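Local coordinates for protein Nab2 (Chaetomium thermophilum, PDB 4LJ0) that binds polyadenosine RNA through tandem CCCH zinc fingers, three of which make up this fragment, at residues K6-C11 against K38-K43. Numbering follows the deposited sequence.
With ZN (zinc ion), chain G; ZN (zinc ion), chain F; ACT (acetate ion), chain J; nucleotides of chain C.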
ATOM      1  N   LYS A   6      -6.023   1.749   4.833  1.00 48.77           N
ATOM      2  CA  LYS A   6      -4.674   1.190   4.856  1.00 49.39           C
ATOM      3  C   LYS A   6      -4.406   0.423   6.149  1.00 51.23           C
ATOM      4  O   LYS A   6      -3.343  -0.174   6.309  1.00 60.04           O
ATOM      5  CB  LYS A   6      -3.623   2.293   4.675  1.00 47.25           C
ATOM      6  CG  LYS A   6      -3.488   3.250   5.851  1.00 55.17           C
ATOM      7  CD  LYS A   6      -2.381   4.272   5.609  1.00 61.95           C
ATOM      8  CE  LYS A   6      -2.221   5.211   6.796  1.00 66.49           C
ATOM      9  NZ  LYS A   6      -1.153   6.229   6.579  1.00 70.74           N
ATOM     10  N   TYR A   7      -5.375   0.433   7.060  1.00 45.97           N
ATOM     11  CA  TYR A   7      -5.212  -0.203   8.364  1.00 51.10           C
ATOM     12  C   TYR A   7      -5.890  -1.565   8.413  1.00 54.11           C
ATOM     13  O   TYR A   7      -5.484  -2.440   9.179  1.00 53.10           O
ATOM     14  CB  TYR A   7      -5.764   0.704   9.462  1.00 49.79           C
ATOM     15  CG  TYR A   7      -5.003   2.000   9.581  1.00 49.80           C
ATOM     16  CD1 TYR A   7      -3.737   2.029  10.149  1.00 48.73           C
ATOM     17  CD2 TYR A   7      -5.543   3.194   9.120  1.00 50.57           C
ATOM     18  CE1 TYR A   7      -3.029   3.210  10.259  1.00 47.90           C
ATOM     19  CE2 TYR A   7      -4.842   4.383   9.227  1.00 48.60           C
ATOM     20  CZ  TYR A   7      -3.585   4.382   9.797  1.00 46.48           C
ATOM     21  OH  TYR A   7      -2.878   5.556   9.910  1.00 56.92           O
ATOM     22  N   TRP A   8      -6.928  -1.733   7.601  1.00 45.06           N
ATOM     23  CA  TRP A   8      -7.613  -3.012   7.494  1.00 41.77           C
ATOM     24  C   TRP A   8      -6.582  -4.077   7.144  1.00 41.91           C
ATOM     25  O   TRP A   8      -5.695  -3.826   6.332  1.00 52.52           O
ATOM     26  CB  TRP A   8      -8.694  -2.940   6.414  1.00 43.11           C
ATOM     27  CG  TRP A   8      -9.578  -4.138   6.382  1.00 42.52           C
ATOM     28  CD1 TRP A   8     -10.756  -4.307   7.050  1.00 40.72           C
ATOM     29  CD2 TRP A   8      -9.350  -5.352   5.660  1.00 40.62           C
ATOM     30  NE1 TRP A   8     -11.276  -5.547   6.784  1.00 44.09           N
ATOM     31  CE2 TRP A   8     -10.433  -6.209   5.931  1.00 41.70           C
ATOM     32  CE3 TRP A   8      -8.338  -5.794   4.804  1.00 45.91           C
ATOM     33  CZ2 TRP A   8     -10.532  -7.484   5.380  1.00 43.10           C
ATOM     34  CZ3 TRP A   8      -8.439  -7.059   4.254  1.00 44.20           C
ATOM     35  CH2 TRP A   8      -9.527  -7.890   4.546  1.00 49.19           C
ATOM     36  N   PRO A   9      -6.682  -5.274   7.750  1.00 47.85           N
ATOM     37  CA  PRO A   9      -7.711  -5.792   8.659  1.00 47.88           C
ATOM     38  C   PRO A   9      -7.479  -5.429  10.126  1.00 55.95           C
ATOM     39  O   PRO A   9      -7.995  -6.117  11.008  1.00 51.82           O
ATOM     40  CB  PRO A   9      -7.583  -7.301   8.468  1.00 47.76           C
ATOM     41  CG  PRO A   9      -6.125  -7.503   8.245  1.00 45.35           C
ATOM     42  CD  PRO A   9      -5.642  -6.287   7.487  1.00 48.03           C
ATOM     43  N   ASN A  10      -6.718  -4.365  10.376  1.00 56.59           N
ATOM     44  CA  ASN A  10      -6.450  -3.904  11.737  1.00 49.30           C
ATOM     45  C   ASN A  10      -6.875  -2.457  11.937  1.00 50.16           C
ATOM     46  O   ASN A  10      -6.148  -1.657  12.525  1.00 53.83           O
ATOM     47  CB  ASN A  10      -4.965  -4.070  12.078  1.00 50.64           C
ATOM     48  CG  ASN A  10      -4.534  -5.522  12.105  1.00 59.11           C
ATOM     49  OD1 ASN A  10      -3.597  -5.919  11.412  1.00 70.25           O
ATOM     50  ND2 ASN A  10      -5.223  -6.327  12.904  1.00 50.97           N
ATOM     51  N   CYS A  11      -8.061  -2.131  11.438  1.00 49.94           N
ATOM     52  CA  CYS A  11      -8.613  -0.795  11.578  1.00 53.65           C
ATOM     53  C   CYS A  11      -9.281  -0.644  12.943  1.00 54.53           C
ATOM     54  O   CYS A  11     -10.137  -1.447  13.312  1.00 53.82           O
ATOM     55  CB  CYS A  11      -9.621  -0.526  10.465  1.00 51.56           C
ATOM     56  SG  CYS A  11     -10.288   1.145  10.496  1.00 48.28           S
ATOM     57  N   LYS A  38     -14.179 -18.151   0.570  1.00 41.99           N
ATOM     58  CA  LYS A  38     -14.471 -16.823   0.032  1.00 41.90           C
ATOM     59  C   LYS A  38     -14.206 -15.724   1.056  1.00 41.72           C
ATOM     60  O   LYS A  38     -14.686 -14.601   0.908  1.00 39.80           O
ATOM     61  CB  LYS A  38     -15.930 -16.736  -0.419  1.00 48.07           C
ATOM     62  CG  LYS A  38     -16.315 -17.731  -1.496  1.00 52.57           C
ATOM     63  CD  LYS A  38     -15.614 -17.440  -2.806  1.00 65.73           C
ATOM     64  CE  LYS A  38     -16.139 -18.332  -3.921  1.00 74.78           C
ATOM     65  NZ  LYS A  38     -15.602 -17.937  -5.254  1.00 84.65           N
ATOM     66  N   PHE A  39     -13.464 -16.042   2.109  1.00 42.63           N
ATOM     67  CA  PHE A  39     -13.007 -15.005   3.015  1.00 37.14           C
ATOM     68  C   PHE A  39     -12.009 -14.156   2.239  1.00 40.04           C
ATOM     69  O   PHE A  39     -11.515 -14.585   1.200  1.00 36.91           O
ATOM     70  CB  PHE A  39     -12.372 -15.615   4.261  1.00 44.25           C
ATOM     71  CG  PHE A  39     -13.367 -16.230   5.207  1.00 40.21           C
ATOM     72  CD1 PHE A  39     -14.138 -15.431   6.034  1.00 42.97           C
ATOM     73  CD2 PHE A  39     -13.528 -17.601   5.270  1.00 43.21           C
ATOM     74  CE1 PHE A  39     -15.053 -15.993   6.911  1.00 50.97           C
ATOM     75  CE2 PHE A  39     -14.441 -18.170   6.145  1.00 50.84           C
ATOM     76  CZ  PHE A  39     -15.205 -17.365   6.963  1.00 51.72           C
ATOM     77  N   THR A  40     -11.726 -12.951   2.714  1.00 36.29           N
ATOM     78  CA  THR A  40     -10.787 -12.087   2.015  1.00 37.90           C
ATOM     79  C   THR A  40      -9.373 -12.604   2.214  1.00 43.13           C
ATOM     80  O   THR A  40      -8.904 -12.734   3.345  1.00 39.41           O
ATOM     81  CB  THR A  40     -10.869 -10.637   2.506  1.00 42.22           C
ATOM     82  OG1 THR A  40     -12.220 -10.179   2.404  1.00 42.56           O
ATOM     83  CG2 THR A  40      -9.965  -9.728   1.670  1.00 44.88           C
ATOM     84  N   HIS A  41      -8.699 -12.902   1.109  1.00 35.69           N
ATOM     85  CA  HIS A  41      -7.320 -13.359   1.167  1.00 38.67           C
ATOM     86  C   HIS A  41      -6.375 -12.206   0.871  1.00 38.89           C
ATOM     87  O   HIS A  41      -6.387 -11.656  -0.222  1.00 35.86           O
ATOM     88  CB  HIS A  41      -7.120 -14.516   0.196  1.00 36.13           C
ATOM     89  CG  HIS A  41      -7.963 -15.708   0.523  1.00 37.94           C
ATOM     90  ND1 HIS A  41      -9.151 -15.979  -0.117  1.00 37.45           N
ATOM     91  CD2 HIS A  41      -7.808 -16.676   1.455  1.00 31.84           C
ATOM     92  CE1 HIS A  41      -9.681 -17.078   0.389  1.00 40.54           C
ATOM     93  NE2 HIS A  41      -8.884 -17.523   1.344  1.00 37.25           N
ATOM     94  N   LEU A  42      -5.570 -11.822   1.858  1.00 38.09           N
ATOM     95  CA  LEU A  42      -4.664 -10.690   1.683  1.00 42.22           C
ATOM     96  C   LEU A  42      -3.580 -10.999   0.662  1.00 44.54           C
ATOM     97  O   LEU A  42      -3.196 -12.156   0.468  1.00 39.02           O
ATOM     98  CB  LEU A  42      -4.006 -10.300   3.007  1.00 41.93           C
ATOM     99  CG  LEU A  42      -4.902 -10.032   4.218  1.00 48.83           C
ATOM    100  CD1 LEU A  42      -4.129  -9.219   5.252  1.00 49.61           C
ATOM    101  CD2 LEU A  42      -6.186  -9.337   3.841  1.00 55.21           C
ATOM    102  N   LYS A  43      -3.096  -9.945   0.013  1.00 41.40           N
ATOM    103  CA  LYS A  43      -1.994 -10.035  -0.931  1.00 44.42           C
ATOM    104  C   LYS A  43      -0.744  -9.403  -0.330  1.00 50.74           C
ATOM    105  O   LYS A  43       0.350  -9.521  -0.884  1.00 54.68           O
ATOM    106  CB  LYS A  43      -2.374  -9.336  -2.235  1.00 45.29           C
ATOM    107  CG  LYS A  43      -3.596  -9.947  -2.891  1.00 50.19           C
ATOM    108  CD  LYS A  43      -3.877  -9.336  -4.248  1.00 60.53           C
ATOM    109  CE  LYS A  43      -4.609 -10.328  -5.135  1.00 62.41           C
ATOM    110  NZ  LYS A  43      -5.986 -10.619  -4.665  1.00 55.09           N
TER
HETATM  111 ZN    ZN G 502      -9.240 -18.895   2.875  1.00 35.91          ZN
HETATM  112 ZN    ZN F 501     -10.683   1.578   8.290  1.00 47.71          ZN
HETATM  113  C   ACT J 505      -4.548  -7.042   0.894  1.00 53.42           C
HETATM  114  O   ACT J 505      -4.730  -6.615   2.052  1.00 71.65           O
HETATM  115  OXT ACT J 505      -3.361  -7.268   0.591  1.00 53.62           O
HETATM  116  CH3 ACT J 505      -5.682  -7.272  -0.064  1.00 57.88           C
ATOM    117  P     A C   2      -1.227   7.103  15.699  1.00 63.03           P
ATOM    118  OP1   A C   2      -0.490   8.023  16.605  1.00 65.90           O
ATOM    119  OP2   A C   2      -0.651   6.762  14.375  1.00 65.22           O
ATOM    120  O5'   A C   2      -1.466   5.744  16.493  1.00 72.08           O
ATOM    121  C5'   A C   2      -2.595   4.924  16.212  1.00 61.96           C
ATOM    122  C4'   A C   2      -2.219   3.466  16.135  1.00 59.34           C
ATOM    123  O4'   A C   2      -3.402   2.705  15.777  1.00 56.71           O
ATOM    124  C3'   A C   2      -1.167   3.127  15.085  1.00 61.17           C
ATOM    125  O3'   A C   2      -0.396   2.008  15.519  1.00 65.28           O
ATOM    126  C2'   A C   2      -2.010   2.756  13.868  1.00 59.01           C
ATOM    127  O2'   A C   2      -1.362   1.908  12.946  1.00 61.47           O
ATOM    128  C1'   A C   2      -3.217   2.076  14.518  1.00 58.39           C
ATOM    129  N9    A C   2      -4.475   2.222  13.780  1.00 52.98           N
ATOM    130  C8    A C   2      -5.419   1.251  13.564  1.00 48.13           C
ATOM    131  N7    A C   2      -6.468   1.669  12.900  1.00 50.64           N
ATOM    132  C5    A C   2      -6.207   3.010  12.673  1.00 48.07           C
ATOM    133  C6    A C   2      -6.941   4.016  12.020  1.00 48.62           C
ATOM    134  N6    A C   2      -8.130   3.809  11.450  1.00 43.11           N
ATOM    135  N1    A C   2      -6.405   5.256  11.967  1.00 48.57           N
ATOM    136  C2    A C   2      -5.213   5.461  12.538  1.00 45.64           C
ATOM    137  N3    A C   2      -4.433   4.596  13.182  1.00 51.18           N
ATOM    138  C4    A C   2      -4.990   3.372  13.218  1.00 50.83           C
TER
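Trp8 of one zinc finger reaches across to Thr40 and Leu42 of the next, a worked example of how two small domains, built round metals and lacking helix and strand, can be joined by a tryptophan and the proline after it. From CB the indole is carried off with CG anti to the backbone N (chi1 -171°). Pro9 CB lies over the centre of one indole face, 3.8 Å above the plane, and a cis peptide bond joins the two residues. Within its own finger the indole meets the ring of His20, a zinc ligand, with planes inclined at about 50°, and touches Pro21. Farther out, the six-membered ring does the bridging. Its CZ3 meets Leu42 CD2 at 3.2 Å, a close approach, and CH2 meets Thr40 CG2 at 3.4 Å, both methyls coming at a slant to the ring. The other branch of Leu42, CD1, rests against the proline ring, 4.0 Å from Pro9 CD. Thr40 turns its methyl to the indole while OG1 is hydrogen-bonded to Met23 O, so the polar branch is satisfied. An acetate, probably from the crystallisation liquor, has one oxygen at the indole edge and accepts a bond from Lys43 N. On the far side of the Trp8 loop, the adenine of A2 of chain C lies over one face of the Tyr7 ring and Cys11 SG binds zinc; His41 NE2 binds the second zinc. The contact is thus an apolar interface between consecutive CCCH zinc fingers of the Nab2 type.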